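Local coordinates for putative hydrolase (Chloroflexus aurantiacus J-10-fl, PDB 3CMN), which is a putative hydrolase, probably a zincin-like metallopeptidase, with a mostly helical fold and no metal bound in this structure, at residues R80-A85 and Y142-L147; V88-L93 and F305-L310; G132-R137 and D301-R306; R199-E204 and Q258-L263; E207-L212 and A252-I257. All coordinates share one frame; numbering follows the deposited sequence.

Interaction 1: R80-A85 and Y142-L147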
# COMPACT_ATOMS: atom_id res chain seq x y z
N ARG A 80 12.09 -13.99 -5.54
CA ARG A 80 13.48 -13.58 -5.62
C ARG A 80 13.58 -12.20 -6.26
O ARG A 80 14.32 -11.33 -5.79
CB ARG A 80 14.28 -14.60 -6.42
CG ARG A 80 15.75 -14.26 -6.52
CD ARG A 80 16.51 -15.30 -7.31
NE ARG A 80 17.95 -15.13 -7.14
CZ ARG A 80 18.69 -14.27 -7.83
NH1 ARG A 80 18.15 -13.49 -8.76
NH2 ARG A 80 19.99 -14.18 -7.58
N GLU A 81 12.84 -12.00 -7.35
CA GLU A 81 12.86 -10.72 -8.02
C GLU A 81 12.26 -9.64 -7.13
O GLU A 81 12.73 -8.50 -7.13
CB GLU A 81 12.12 -10.80 -9.35
CG GLU A 81 12.76 -11.76 -10.33
CD GLU A 81 11.93 -11.95 -11.59
OE1 GLU A 81 10.70 -12.17 -11.46
OE2 GLU A 81 12.51 -11.89 -12.69
N TRP A 82 11.23 -9.98 -6.37
CA TRP A 82 10.65 -8.99 -5.49
C TRP A 82 11.71 -8.51 -4.50
O TRP A 82 11.83 -7.31 -4.24
CB TRP A 82 9.44 -9.57 -4.73
CG TRP A 82 8.82 -8.56 -3.82
CD1 TRP A 82 7.98 -7.54 -4.17
CD2 TRP A 82 9.07 -8.41 -2.41
NE1 TRP A 82 7.69 -6.77 -3.07
CE2 TRP A 82 8.34 -7.28 -1.98
CE3 TRP A 82 9.83 -9.13 -1.48
CZ2 TRP A 82 8.35 -6.85 -0.64
CZ3 TRP A 82 9.85 -8.70 -0.15
CH2 TRP A 82 9.11 -7.56 0.25
N LEU A 83 12.49 -9.45 -3.98
CA LEU A 83 13.55 -9.16 -3.02
C LEU A 83 14.71 -8.34 -3.59
O LEU A 83 15.11 -7.35 -3.00
CB LEU A 83 14.12 -10.47 -2.44
CG LEU A 83 13.34 -11.17 -1.33
CD1 LEU A 83 14.01 -12.52 -1.05
CD2 LEU A 83 13.31 -10.31 -0.06
N GLU A 84 15.23 -8.77 -4.74
CA GLU A 84 16.34 -8.07 -5.39
C GLU A 84 15.98 -6.62 -5.70
O GLU A 84 16.84 -5.73 -5.66
CB GLU A 84 16.71 -8.76 -6.71
CG GLU A 84 17.25 -10.19 -6.58
CD GLU A 84 18.52 -10.28 -5.72
OE1 GLU A 84 19.16 -9.22 -5.50
OE2 GLU A 84 18.88 -11.40 -5.28
N ALA A 85 14.71 -6.39 -5.99
CA ALA A 85 14.23 -5.06 -6.34
C ALA A 85 13.86 -4.17 -5.16
O ALA A 85 13.78 -2.96 -5.31
CB ALA A 85 13.02 -5.19 -7.27
N TYR A 142 1.94 -1.76 -3.90
CA TYR A 142 1.59 -0.95 -2.73
C TYR A 142 1.12 -1.68 -1.48
O TYR A 142 0.22 -1.20 -0.79
CB TYR A 142 0.56 0.10 -3.14
CG TYR A 142 1.07 1.02 -4.24
CD1 TYR A 142 0.98 0.66 -5.59
CD2 TYR A 142 1.72 2.22 -3.93
CE1 TYR A 142 1.54 1.46 -6.59
CE2 TYR A 142 2.28 3.02 -4.91
CZ TYR A 142 2.19 2.64 -6.24
OH TYR A 142 2.79 3.43 -7.19
N ASP A 143 1.72 -2.82 -1.17
CA ASP A 143 1.30 -3.56 0.01
C ASP A 143 1.96 -3.01 1.26
O ASP A 143 1.40 -3.10 2.36
CB ASP A 143 1.63 -5.04 -0.14
CG ASP A 143 0.73 -5.74 -1.14
OD1 ASP A 143 0.89 -6.96 -1.32
OD2 ASP A 143 -0.15 -5.07 -1.74
N LEU A 144 3.14 -2.45 1.08
CA LEU A 144 3.90 -1.89 2.19
C LEU A 144 4.04 -0.38 2.01
O LEU A 144 4.74 0.09 1.12
CB LEU A 144 5.26 -2.57 2.25
CG LEU A 144 5.21 -4.11 2.23
CD1 LEU A 144 6.62 -4.66 2.19
CD2 LEU A 144 4.46 -4.61 3.47
N SER A 145 3.37 0.38 2.87
CA SER A 145 3.39 1.83 2.82
C SER A 145 4.79 2.44 2.73
O SER A 145 5.04 3.28 1.88
CB SER A 145 2.66 2.41 4.03
OG SER A 145 1.32 1.98 4.07
N LEU A 146 5.68 2.02 3.62
CA LEU A 146 7.04 2.56 3.62
C LEU A 146 7.80 2.31 2.32
O LEU A 146 8.77 3.01 2.01
CB LEU A 146 7.85 2.01 4.81
CG LEU A 146 7.48 2.65 6.15
CD1 LEU A 146 8.32 2.06 7.27
CD2 LEU A 146 7.68 4.16 6.07
N LEU A 147 7.37 1.33 1.54
CA LEU A 147 8.01 1.06 0.26
C LEU A 147 7.29 1.85 -0.83
O LEU A 147 7.84 2.10 -1.89
CB LEU A 147 8.00 -0.44 -0.07
CG LEU A 147 8.96 -1.35 0.70
CD1 LEU A 147 8.83 -2.76 0.17
CD2 LEU A 147 10.41 -0.86 0.55
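Trp82 meets Leu144 and Leu147 across this contact, and the meeting is wholly apolar. Its indole reaches out of helix 79-92 with CG anti to the backbone N (chi1 -180°), which carries the six-membered ring toward the segment 142-147. CZ2 makes the closest approach to both leucines. Leu144 CD1 comes up to it at the ring edge, near the ring plane, with CD1 4.0 Å from Trp82 CZ2, and the two side chains cross at about a right angle. Leu147 CD1 approaches the same carbon obliquely, 4.2 Å from Trp82 CZ2. One aromatic corner therefore rests against two leucine methyls, a light contact of some 71 Å². Leu131 and Ala135 of helix 120-135 also pack against both Trp82 and Leu83, while Val304 of helix 283-307 lies against Leu144.

Polar interactions stay within each segment or lead out of the contact. Leu147 N bonds to Leu144 O at 2.9 Å, drawing the two leucines of the turn together as the short helix 145-148 begins. Ser145 OG is hydrogen-bonded to Asp301, and Asp143 O to Arg297, so the turn is tied to helix 283-307. On the far side of helix 79-92, Glu84 forms a salt bridge with Arg24. The arrangement is a buried aromatic-aliphatic packing in a mostly helical core, where helix 79-92 meets the turn leading into a short helix.

Interaction 2: V88-L93 and F305-L310; sequences VSFSQL and FRLTGL
The backbones come closest at Leu93 and Thr308, whose CA atoms are 6.2 Å apart; beyond Thr308, Gly309 takes positive phi (112°) in a Schellman motif, with Leu310 N bonded to Phe305 O at 2.8 Å. Leu93 and Thr308 fill this near approach. Thr308 turns its methyl to the other segment: CG2 stands 3.4 Å from Leu93 CB, tighter than usual van der Waals contact, and 3.6 Å from Leu93 O. With OG1 set between the backbone N and the carbonyl carbon (chi1 53°), the hydroxyl is left near the carbonyls of its own helix. Beside this pair, Phe90 and Leu307 cross at about a right angle, and Phe90 CZ lies 3.8 Å from Leu307 CD2. Leu146 of helix 145-148 touches both Leu93 and Thr308. The contact is thus held by van der Waals packing, mostly carbon on carbon: threonine contributes its methyl, and the two segments are joined through shape rather than polar bonds.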
# COMPACT_ATOMS: atom_id res chain seq x y z
N VAL A 88 17.28 -2.84 -1.22
CA VAL A 88 17.98 -1.58 -0.99
C VAL A 88 17.02 -0.57 -0.38
O VAL A 88 17.33 0.07 0.62
CB VAL A 88 18.57 -1.01 -2.29
CG1 VAL A 88 19.19 0.36 -2.02
CG2 VAL A 88 19.63 -1.96 -2.85
N SER A 89 15.85 -0.43 -0.98
CA SER A 89 14.83 0.49 -0.48
C SER A 89 14.49 0.13 0.96
O SER A 89 14.26 1.01 1.79
CB SER A 89 13.57 0.39 -1.34
OG SER A 89 13.92 0.42 -2.71
N PHE A 90 14.45 -1.17 1.23
CA PHE A 90 14.14 -1.66 2.56
C PHE A 90 15.23 -1.24 3.55
O PHE A 90 14.95 -0.61 4.56
CB PHE A 90 14.05 -3.19 2.54
CG PHE A 90 13.47 -3.77 3.79
CD1 PHE A 90 12.10 -3.76 4.01
CD2 PHE A 90 14.30 -4.31 4.76
CE1 PHE A 90 11.56 -4.30 5.19
CE2 PHE A 90 13.77 -4.85 5.94
CZ PHE A 90 12.40 -4.84 6.15
N SER A 91 16.48 -1.59 3.26
CA SER A 91 17.57 -1.22 4.14
C SER A 91 17.57 0.28 4.41
O SER A 91 17.75 0.72 5.54
CB SER A 91 18.91 -1.64 3.54
OG SER A 91 19.10 -1.04 2.27
N GLN A 92 17.33 1.07 3.37
CA GLN A 92 17.31 2.52 3.51
C GLN A 92 16.29 3.05 4.51
O GLN A 92 16.42 4.17 5.01
CB GLN A 92 17.11 3.18 2.15
CG GLN A 92 18.43 3.59 1.56
CD GLN A 92 18.40 3.71 0.06
OE1 GLN A 92 17.54 4.39 -0.50
NE2 GLN A 92 19.35 3.07 -0.60
N LEU A 93 15.29 2.24 4.81
CA LEU A 93 14.29 2.64 5.80
C LEU A 93 14.98 2.64 7.16
O LEU A 93 14.44 3.14 8.13
CB LEU A 93 13.13 1.64 5.83
CG LEU A 93 12.30 1.46 4.56
CD1 LEU A 93 11.24 0.40 4.81
CD2 LEU A 93 11.65 2.79 4.16
N PHE A 305 6.63 -0.58 9.96
CA PHE A 305 6.83 0.73 10.57
C PHE A 305 7.60 0.59 11.88
O PHE A 305 8.59 1.28 12.11
CB PHE A 305 5.50 1.45 10.84
CG PHE A 305 4.90 2.11 9.62
CD1 PHE A 305 4.04 1.42 8.78
CD2 PHE A 305 5.20 3.44 9.31
CE1 PHE A 305 3.49 2.04 7.64
CE2 PHE A 305 4.66 4.06 8.19
CZ PHE A 305 3.80 3.36 7.35
N ARG A 306 7.13 -0.30 12.75
CA ARG A 306 7.75 -0.53 14.05
C ARG A 306 9.17 -1.04 13.96
O ARG A 306 10.02 -0.71 14.78
CB ARG A 306 6.92 -1.51 14.85
CG ARG A 306 5.50 -1.06 15.07
CD ARG A 306 4.66 -2.26 15.38
NE ARG A 306 3.29 -1.92 15.76
CZ ARG A 306 2.98 -1.19 16.82
NH1 ARG A 306 3.92 -0.72 17.62
NH2 ARG A 306 1.70 -0.97 17.11
N LEU A 307 9.42 -1.88 12.96
CA LEU A 307 10.74 -2.44 12.72
C LEU A 307 11.74 -1.32 12.47
O LEU A 307 12.86 -1.32 13.01
CB LEU A 307 10.68 -3.38 11.51
CG LEU A 307 11.97 -4.07 11.07
CD1 LEU A 307 12.54 -4.92 12.21
CD2 LEU A 307 11.67 -4.93 9.85
N THR A 308 11.33 -0.35 11.66
CA THR A 308 12.18 0.79 11.32
C THR A 308 12.17 1.93 12.34
O THR A 308 12.88 2.91 12.17
CB THR A 308 11.81 1.37 9.93
OG1 THR A 308 10.41 1.64 9.89
CG2 THR A 308 12.17 0.38 8.84
N GLY A 309 11.36 1.81 13.38
CA GLY A 309 11.36 2.87 14.38
C GLY A 309 10.13 3.74 14.52
O GLY A 309 10.20 4.79 15.17
N LEU A 310 9.02 3.33 13.91
CA LEU A 310 7.77 4.07 14.02
C LEU A 310 6.79 3.16 14.76
O LEU A 310 6.04 2.40 14.14
CB LEU A 310 7.21 4.42 12.63
CG LEU A 310 8.02 5.46 11.85
CD1 LEU A 310 8.93 4.75 10.85
CD2 LEU A 310 7.07 6.41 11.13

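Interaction 3: G132-R137 and D301-R306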
# COMPACT_ATOMS: atom_id res chain seq x y z
N GLY A 132 12.25 -11.95 4.27
CA GLY A 132 12.03 -13.16 3.49
C GLY A 132 10.61 -13.62 3.72
O GLY A 132 9.95 -14.17 2.82
N TYR A 133 10.12 -13.40 4.93
CA TYR A 133 8.76 -13.77 5.26
C TYR A 133 7.79 -12.90 4.46
O TYR A 133 6.81 -13.40 3.92
CB TYR A 133 8.50 -13.57 6.75
CG TYR A 133 7.09 -13.92 7.13
CD1 TYR A 133 6.66 -15.25 7.16
CD2 TYR A 133 6.16 -12.92 7.40
CE1 TYR A 133 5.34 -15.57 7.44
CE2 TYR A 133 4.84 -13.22 7.68
CZ TYR A 133 4.43 -14.55 7.70
OH TYR A 133 3.11 -14.87 7.95
N LEU A 134 8.08 -11.60 4.39
CA LEU A 134 7.25 -10.66 3.64
C LEU A 134 7.20 -11.08 2.18
O LEU A 134 6.15 -10.97 1.54
CB LEU A 134 7.81 -9.24 3.77
CG LEU A 134 7.55 -8.52 5.09
CD1 LEU A 134 8.26 -7.18 5.08
CD2 LEU A 134 6.04 -8.33 5.33
N ALA A 135 8.32 -11.58 1.66
CA ALA A 135 8.40 -12.01 0.27
C ALA A 135 7.41 -13.11 -0.14
O ALA A 135 7.08 -13.26 -1.31
CB ALA A 135 9.83 -12.44 -0.07
N GLN A 136 6.94 -13.90 0.82
CA GLN A 136 5.99 -14.95 0.48
C GLN A 136 4.56 -14.55 0.73
O GLN A 136 3.64 -15.36 0.62
CB GLN A 136 6.28 -16.23 1.26
CG GLN A 136 7.02 -16.07 2.54
CD GLN A 136 7.18 -17.39 3.26
OE1 GLN A 136 6.21 -17.96 3.77
NE2 GLN A 136 8.41 -17.91 3.29
N ARG A 137 4.36 -13.28 1.06
CA ARG A 137 3.03 -12.79 1.34
C ARG A 137 2.65 -11.57 0.51
O ARG A 137 1.48 -11.38 0.20
CB ARG A 137 2.93 -12.52 2.84
CG ARG A 137 3.28 -13.76 3.67
CD ARG A 137 2.61 -13.69 5.00
NE ARG A 137 1.28 -13.13 4.83
CZ ARG A 137 0.47 -12.76 5.82
NH1 ARG A 137 0.85 -12.90 7.09
NH2 ARG A 137 -0.72 -12.24 5.53
N ASP A 301 2.03 -4.34 7.40
CA ASP A 301 2.40 -2.98 7.00
C ASP A 301 2.81 -2.21 8.27
O ASP A 301 3.74 -1.42 8.27
CB ASP A 301 1.24 -2.28 6.30
CG ASP A 301 1.65 -0.99 5.64
OD1 ASP A 301 2.84 -0.84 5.28
OD2 ASP A 301 0.78 -0.12 5.46
N GLN A 302 2.09 -2.48 9.35
CA GLN A 302 2.38 -1.85 10.62
C GLN A 302 3.72 -2.36 11.16
O GLN A 302 4.55 -1.58 11.65
CB GLN A 302 1.27 -2.19 11.59
CG GLN A 302 1.45 -1.57 12.94
CD GLN A 302 0.33 -1.95 13.86
OE1 GLN A 302 0.56 -2.47 14.94
NE2 GLN A 302 -0.90 -1.70 13.43
N MET A 303 3.92 -3.68 11.06
CA MET A 303 5.14 -4.35 11.49
C MET A 303 6.36 -3.67 10.88
O MET A 303 7.37 -3.46 11.57
CB MET A 303 5.10 -5.83 11.07
CG MET A 303 6.35 -6.69 11.40
SD MET A 303 7.87 -6.44 10.43
CE MET A 303 7.47 -7.28 8.91
N VAL A 304 6.27 -3.32 9.60
CA VAL A 304 7.39 -2.67 8.92
C VAL A 304 7.67 -1.29 9.52
O VAL A 304 8.81 -0.86 9.57
CB VAL A 304 7.12 -2.52 7.40
CG1 VAL A 304 8.37 -2.04 6.70
CG2 VAL A 304 6.68 -3.84 6.81
N PHE A 305 6.63 -0.58 9.96
CA PHE A 305 6.83 0.73 10.57
C PHE A 305 7.60 0.59 11.88
O PHE A 305 8.59 1.28 12.11
CB PHE A 305 5.50 1.45 10.84
CG PHE A 305 4.90 2.11 9.62
CD1 PHE A 305 4.04 1.42 8.78
CD2 PHE A 305 5.20 3.44 9.31
CE1 PHE A 305 3.49 2.04 7.64
CE2 PHE A 305 4.66 4.06 8.19
CZ PHE A 305 3.80 3.36 7.35
N ARG A 306 7.13 -0.30 12.75
CA ARG A 306 7.75 -0.53 14.05
C ARG A 306 9.17 -1.04 13.96
O ARG A 306 10.02 -0.71 14.78
CB ARG A 306 6.92 -1.51 14.85
CG ARG A 306 5.50 -1.06 15.07
CD ARG A 306 4.66 -2.26 15.38
NE ARG A 306 3.29 -1.92 15.76
CZ ARG A 306 2.98 -1.19 16.82
NH1 ARG A 306 3.92 -0.72 17.62
NH2 ARG A 306 1.70 -0.97 17.11
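Leu134, Met303 and Val304 make this helix-helix packing, which sets the C-terminal end of helix 120-135 against helix 283-307 in the core of a mostly helical fold. Leu134 loses the most surface, 48 Å². Its isobutyl group meets the thioether chain of Met303 tip to tip, and Met303 CE sits over the end of the isopropyl group, nearly equidistant from CD1 (3.9 Å) and CD2 (4.0 Å) of Leu134. Met303 leaves its helix with CG anti to the backbone N (chi1 178°), then bends at both chi2 and chi3, and this double bend brings the terminal methyl round to the leucine. Val304 adds a second, oblique approach with CG2, 4.1 Å from Leu134 CD1. The helices stay well apart, the CA atoms of Leu134 and Val304 being 9.6 Å from each other, so side chains span the gap. Leu300 of helix 283-307 and Trp82 of helix 79-92 also pack on Leu134.

Each segment also has a side-chain hydrogen bond of its own. Arg137 NH1 donates to Tyr133 OH at 3.1 Å. On the other helix Arg306 grips Gln302 side-on, NE and NH2 both lying 2.9 Å from the one oxygen OE1, which sits in the guanidinium plane.

Interaction 4: R199-E204 and Q258-L263; sequences RTYFRE and QALMSL
Leu260 is the bump of this contact, and the hollow it enters lies between the rings of Tyr201 and Phe202. Its CD2 methyl is 3.9 Å from Phe202 CD1 and 4.4 Å from Tyr201 CD2, oblique to both rings. Leu260 and Phe202 cross at about a right angle. Met261 fills the next space along: chi1 and chi2 (-101° and 50°) place the sulfur in an oblique Met-aromatic contact, with SD 4.1 Å from Phe202 CE1 and 4.7 Å from the ring centroid. Phe202 thus touches two consecutive residues of the other helix, while the Tyr201 hydroxyl is hydrogen-bonded to Arg256.

The axes of the two short segments approach to 11.7 Å at 146°, so the rings, Leu260 and the Met261 thioether fill a wide gap. Leu146 of helix 145-148 also touches Phe202, and Phe192 of helix 174-193 touches Met261. This roughly antiparallel helix packing is buried, with Met261 near, but not touching, an HExxH sequence consistent with a zincin-type zinc site, though no metal is bound here.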
# COMPACT_ATOMS: atom_id res chain seq x y z
N ARG A 199 3.60 12.20 -1.43
CA ARG A 199 4.90 11.65 -1.05
C ARG A 199 5.78 12.68 -0.34
O ARG A 199 6.54 12.33 0.56
CB ARG A 199 5.61 11.08 -2.29
CG ARG A 199 5.23 9.62 -2.55
CD ARG A 199 5.69 9.11 -3.92
NE ARG A 199 5.32 7.71 -4.11
CZ ARG A 199 5.26 7.10 -5.29
NH1 ARG A 199 5.55 7.76 -6.40
NH2 ARG A 199 4.89 5.83 -5.36
N THR A 200 5.65 13.95 -0.72
CA THR A 200 6.42 15.01 -0.09
C THR A 200 5.98 15.05 1.37
O THR A 200 6.82 15.05 2.29
CB THR A 200 6.12 16.38 -0.73
OG1 THR A 200 6.42 16.32 -2.13
CG2 THR A 200 6.97 17.48 -0.07
N TYR A 201 4.67 15.08 1.58
CA TYR A 201 4.08 15.12 2.91
C TYR A 201 4.40 13.86 3.70
O TYR A 201 4.60 13.91 4.92
CB TYR A 201 2.57 15.29 2.80
CG TYR A 201 1.85 15.23 4.12
CD1 TYR A 201 2.13 16.15 5.14
CD2 TYR A 201 0.87 14.26 4.36
CE1 TYR A 201 1.45 16.09 6.36
CE2 TYR A 201 0.20 14.20 5.57
CZ TYR A 201 0.49 15.12 6.57
OH TYR A 201 -0.20 15.05 7.77
N PHE A 202 4.46 12.72 3.01
CA PHE A 202 4.77 11.47 3.69
C PHE A 202 6.25 11.50 4.08
O PHE A 202 6.62 11.09 5.18
CB PHE A 202 4.46 10.27 2.79
CG PHE A 202 4.56 8.93 3.49
CD1 PHE A 202 4.18 8.79 4.83
CD2 PHE A 202 5.03 7.81 2.81
CE1 PHE A 202 4.27 7.55 5.48
CE2 PHE A 202 5.12 6.56 3.45
CZ PHE A 202 4.74 6.44 4.78
N ARG A 203 7.10 12.00 3.19
CA ARG A 203 8.51 12.08 3.52
C ARG A 203 8.70 13.08 4.66
O ARG A 203 9.57 12.89 5.51
CB ARG A 203 9.35 12.48 2.31
CG ARG A 203 9.89 11.29 1.54
CD ARG A 203 10.90 11.71 0.47
NE ARG A 203 10.26 12.19 -0.76
CZ ARG A 203 9.65 11.39 -1.64
NH1 ARG A 203 9.60 10.07 -1.43
NH2 ARG A 203 9.08 11.90 -2.71
N GLU A 204 7.87 14.12 4.69
CA GLU A 204 7.95 15.13 5.75
C GLU A 204 7.68 14.47 7.09
O GLU A 204 8.45 14.62 8.03
CB GLU A 204 6.92 16.24 5.53
CG GLU A 204 7.21 17.18 4.37
CD GLU A 204 6.06 18.15 4.10
OE1 GLU A 204 5.70 18.92 5.01
OE2 GLU A 204 5.52 18.12 2.99
N GLN A 258 -0.87 7.74 10.68
CA GLN A 258 -1.98 6.82 10.82
C GLN A 258 -3.20 7.29 10.04
O GLN A 258 -3.83 6.50 9.34
CB GLN A 258 -2.32 6.64 12.29
CG GLN A 258 -1.34 5.74 13.03
CD GLN A 258 -1.54 5.75 14.53
OE1 GLN A 258 -2.68 5.84 15.01
NE2 GLN A 258 -0.45 5.64 15.28
N ALA A 259 -3.55 8.57 10.15
CA ALA A 259 -4.71 9.09 9.44
C ALA A 259 -4.50 9.07 7.92
O ALA A 259 -5.44 8.84 7.18
CB ALA A 259 -5.04 10.50 9.92
N LEU A 260 -3.28 9.31 7.46
CA LEU A 260 -2.99 9.28 6.03
C LEU A 260 -3.13 7.84 5.51
O LEU A 260 -3.80 7.59 4.52
CB LEU A 260 -1.56 9.79 5.76
CG LEU A 260 -0.98 9.58 4.34
CD1 LEU A 260 -1.73 10.47 3.32
CD2 LEU A 260 0.52 9.92 4.33
N MET A 261 -2.49 6.90 6.19
CA MET A 261 -2.56 5.50 5.79
C MET A 261 -4.03 5.04 5.75
O MET A 261 -4.45 4.33 4.84
CB MET A 261 -1.73 4.64 6.75
CG MET A 261 -0.35 4.23 6.20
SD MET A 261 0.67 5.55 5.49
CE MET A 261 0.31 5.38 3.76
N SER A 262 -4.81 5.47 6.73
CA SER A 262 -6.22 5.11 6.80
C SER A 262 -7.04 5.65 5.62
O SER A 262 -7.83 4.92 5.01
CB SER A 262 -6.81 5.62 8.11
OG SER A 262 -8.18 5.29 8.18
N LEU A 263 -6.86 6.93 5.30
CA LEU A 263 -7.57 7.53 4.18
C LEU A 263 -7.17 6.87 2.86
O LEU A 263 -8.01 6.59 2.00
CB LEU A 263 -7.26 9.03 4.11
CG LEU A 263 -7.94 9.65 2.90
CD1 LEU A 263 -9.37 9.98 3.28
CD2 LEU A 263 -7.21 10.88 2.44

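Interaction 5: E207-L212 and A252-I257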
# COMPACT_ATOMS: atom_id res chain seq x y z
N GLU A 207 10.58 12.36 8.40
CA GLU A 207 11.66 13.19 8.93
C GLU A 207 11.28 13.66 10.33
O GLU A 207 12.07 13.59 11.26
CB GLU A 207 11.91 14.40 8.03
CG GLU A 207 12.33 14.07 6.61
CD GLU A 207 13.73 13.51 6.53
OE1 GLU A 207 14.39 13.39 7.59
OE2 GLU A 207 14.18 13.19 5.41
N GLN A 208 10.05 14.14 10.47
CA GLN A 208 9.54 14.63 11.74
C GLN A 208 9.78 13.60 12.85
O GLN A 208 10.55 13.86 13.79
CB GLN A 208 8.05 14.93 11.62
CG GLN A 208 7.41 15.53 12.86
CD GLN A 208 7.55 17.04 12.93
OE1 GLN A 208 6.93 17.78 12.15
NE2 GLN A 208 8.36 17.52 13.87
N ASN A 209 9.14 12.44 12.73
CA ASN A 209 9.26 11.35 13.70
C ASN A 209 10.68 11.12 14.19
O ASN A 209 10.91 10.93 15.39
CB ASN A 209 8.76 10.05 13.08
CG ASN A 209 9.20 8.82 13.88
OD1 ASN A 209 8.69 8.57 14.98
ND2 ASN A 209 10.15 8.07 13.34
N PHE A 210 11.62 11.11 13.26
CA PHE A 210 13.02 10.87 13.57
C PHE A 210 13.76 11.98 14.32
O PHE A 210 14.87 11.77 14.80
CB PHE A 210 13.77 10.52 12.28
CG PHE A 210 13.39 9.16 11.72
CD1 PHE A 210 12.94 9.04 10.41
CD2 PHE A 210 13.45 8.02 12.52
CE1 PHE A 210 12.55 7.79 9.89
CE2 PHE A 210 13.06 6.76 12.02
CZ PHE A 210 12.62 6.65 10.70
N ALA A 211 13.14 13.15 14.43
CA ALA A 211 13.74 14.27 15.14
C ALA A 211 13.95 13.94 16.61
O ALA A 211 14.49 14.72 17.39
CB ALA A 211 12.89 15.52 14.99
N LEU A 212 13.51 12.75 17.00
CA LEU A 212 13.66 12.25 18.37
C LEU A 212 13.76 10.72 18.40
O LEU A 212 14.47 10.13 17.56
CB LEU A 212 12.49 12.71 19.24
CG LEU A 212 12.30 14.22 19.40
CD1 LEU A 212 11.10 14.52 20.29
CD2 LEU A 212 13.56 14.86 19.96
N ALA A 252 1.62 13.19 17.73
CA ALA A 252 0.98 14.00 16.69
C ALA A 252 1.42 13.44 15.34
O ALA A 252 0.62 13.30 14.41
CB ALA A 252 1.41 15.46 16.83
N VAL A 253 2.71 13.11 15.26
CA VAL A 253 3.29 12.55 14.05
C VAL A 253 2.58 11.23 13.73
O VAL A 253 2.03 11.07 12.64
CB VAL A 253 4.80 12.26 14.23
CG1 VAL A 253 5.38 11.69 12.96
CG2 VAL A 253 5.51 13.54 14.61
N PHE A 254 2.59 10.30 14.68
CA PHE A 254 1.95 9.01 14.48
C PHE A 254 0.51 9.19 14.05
O PHE A 254 0.04 8.55 13.10
CB PHE A 254 1.99 8.17 15.76
CG PHE A 254 3.37 7.73 16.18
CD1 PHE A 254 4.47 7.95 15.36
CD2 PHE A 254 3.57 7.10 17.41
CE1 PHE A 254 5.75 7.55 15.74
CE2 PHE A 254 4.84 6.70 17.81
CZ PHE A 254 5.93 6.93 16.97
N ASP A 255 -0.19 10.08 14.74
CA ASP A 255 -1.59 10.37 14.47
C ASP A 255 -1.79 10.71 12.99
O ASP A 255 -2.71 10.22 12.35
CB ASP A 255 -2.05 11.53 15.35
CG ASP A 255 -3.55 11.55 15.56
OD1 ASP A 255 -4.31 11.41 14.56
OD2 ASP A 255 -3.97 11.71 16.72
N ARG A 256 -0.90 11.56 12.47
CA ARG A 256 -0.95 11.98 11.07
C ARG A 256 -0.64 10.83 10.10
O ARG A 256 -1.36 10.62 9.13
CB ARG A 256 0.05 13.13 10.83
CG ARG A 256 -0.43 14.49 11.31
CD ARG A 256 0.59 15.56 10.95
NE ARG A 256 0.20 16.90 11.37
CZ ARG A 256 -0.50 17.76 10.63
NH1 ARG A 256 -0.90 17.43 9.40
NH2 ARG A 256 -0.79 18.96 11.11
N ILE A 257 0.45 10.11 10.36
CA ILE A 257 0.84 8.99 9.51
C ILE A 257 -0.31 7.98 9.50
O ILE A 257 -0.68 7.45 8.45
CB ILE A 257 2.12 8.30 10.05
CG1 ILE A 257 3.30 9.26 9.94
CG2 ILE A 257 2.39 7.01 9.26
CD1 ILE A 257 4.56 8.78 10.64
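Segment 207-212 carries helix 197-210 into a loop, while segment 252-257 lies within helix 248-279; the two backbones come within 6.1 Å at the CA atoms of Asn209 and Val253. Val253 faces this close approach and divides its two methyls between neighbouring residues. CG2 lies only 3.3 Å from Gln208 CG, a tight contact on the more exposed side, where the glutamine chain is bent at chi2 and crosses the valine obliquely. CG1 lies 3.8 Å from Asn209 CB, on the buried side. With CG1 anti to its own backbone N (chi1 -180°), Val253 can present both branches at once.

Asn209 then turns its amide to Phe254. The oxygen OD1 comes to the ring edge, near its plane, 3.2 Å from Phe254 CE1 and 3.8 Å from Phe254 CZ, with the amide and ring planes 38° apart. An amide oxygen beside ring C-H groups meets their slightly positive rim, so the approach is probably mildly favourable electrostatically. Leu310 packs against Asn209 and Ile257, and Leu312 against Phe254 and Ile257, so the loop after helix 283-307 lines the inner side. The chemistry is therefore mixed: methyl packing around Val253 fills the close approach, and a polar oxygen set at an aromatic edge accompanies it without a conventional hydrogen bond between the segments.

In the fold
Along the chain, interaction 1 crosses interactions 2 and 3, their segments alternating, and closes before interaction 4 opens; interaction 5 nests inside the loop closed by interaction 4. Interactions 4 and 5 both use helices 197-210 and 248-279, their centres about 10 Å apart, and both are enclosed by the long loops that interactions 2 and 3 close. Interactions 1 and 2 share helix 79-92, and interactions 2 and 3 share helix 283-307, with Phe305 and Arg306 in common. Centres of interactions 1 and 3 lie about 9 Å apart, those of 1 and 5 about 23 Å. Phe305 packs on Ser145, Phe202, Met261 and Ile257, so helix 283-307 touches both the 79-92/120-135 side and the 197-210/248-279 pair.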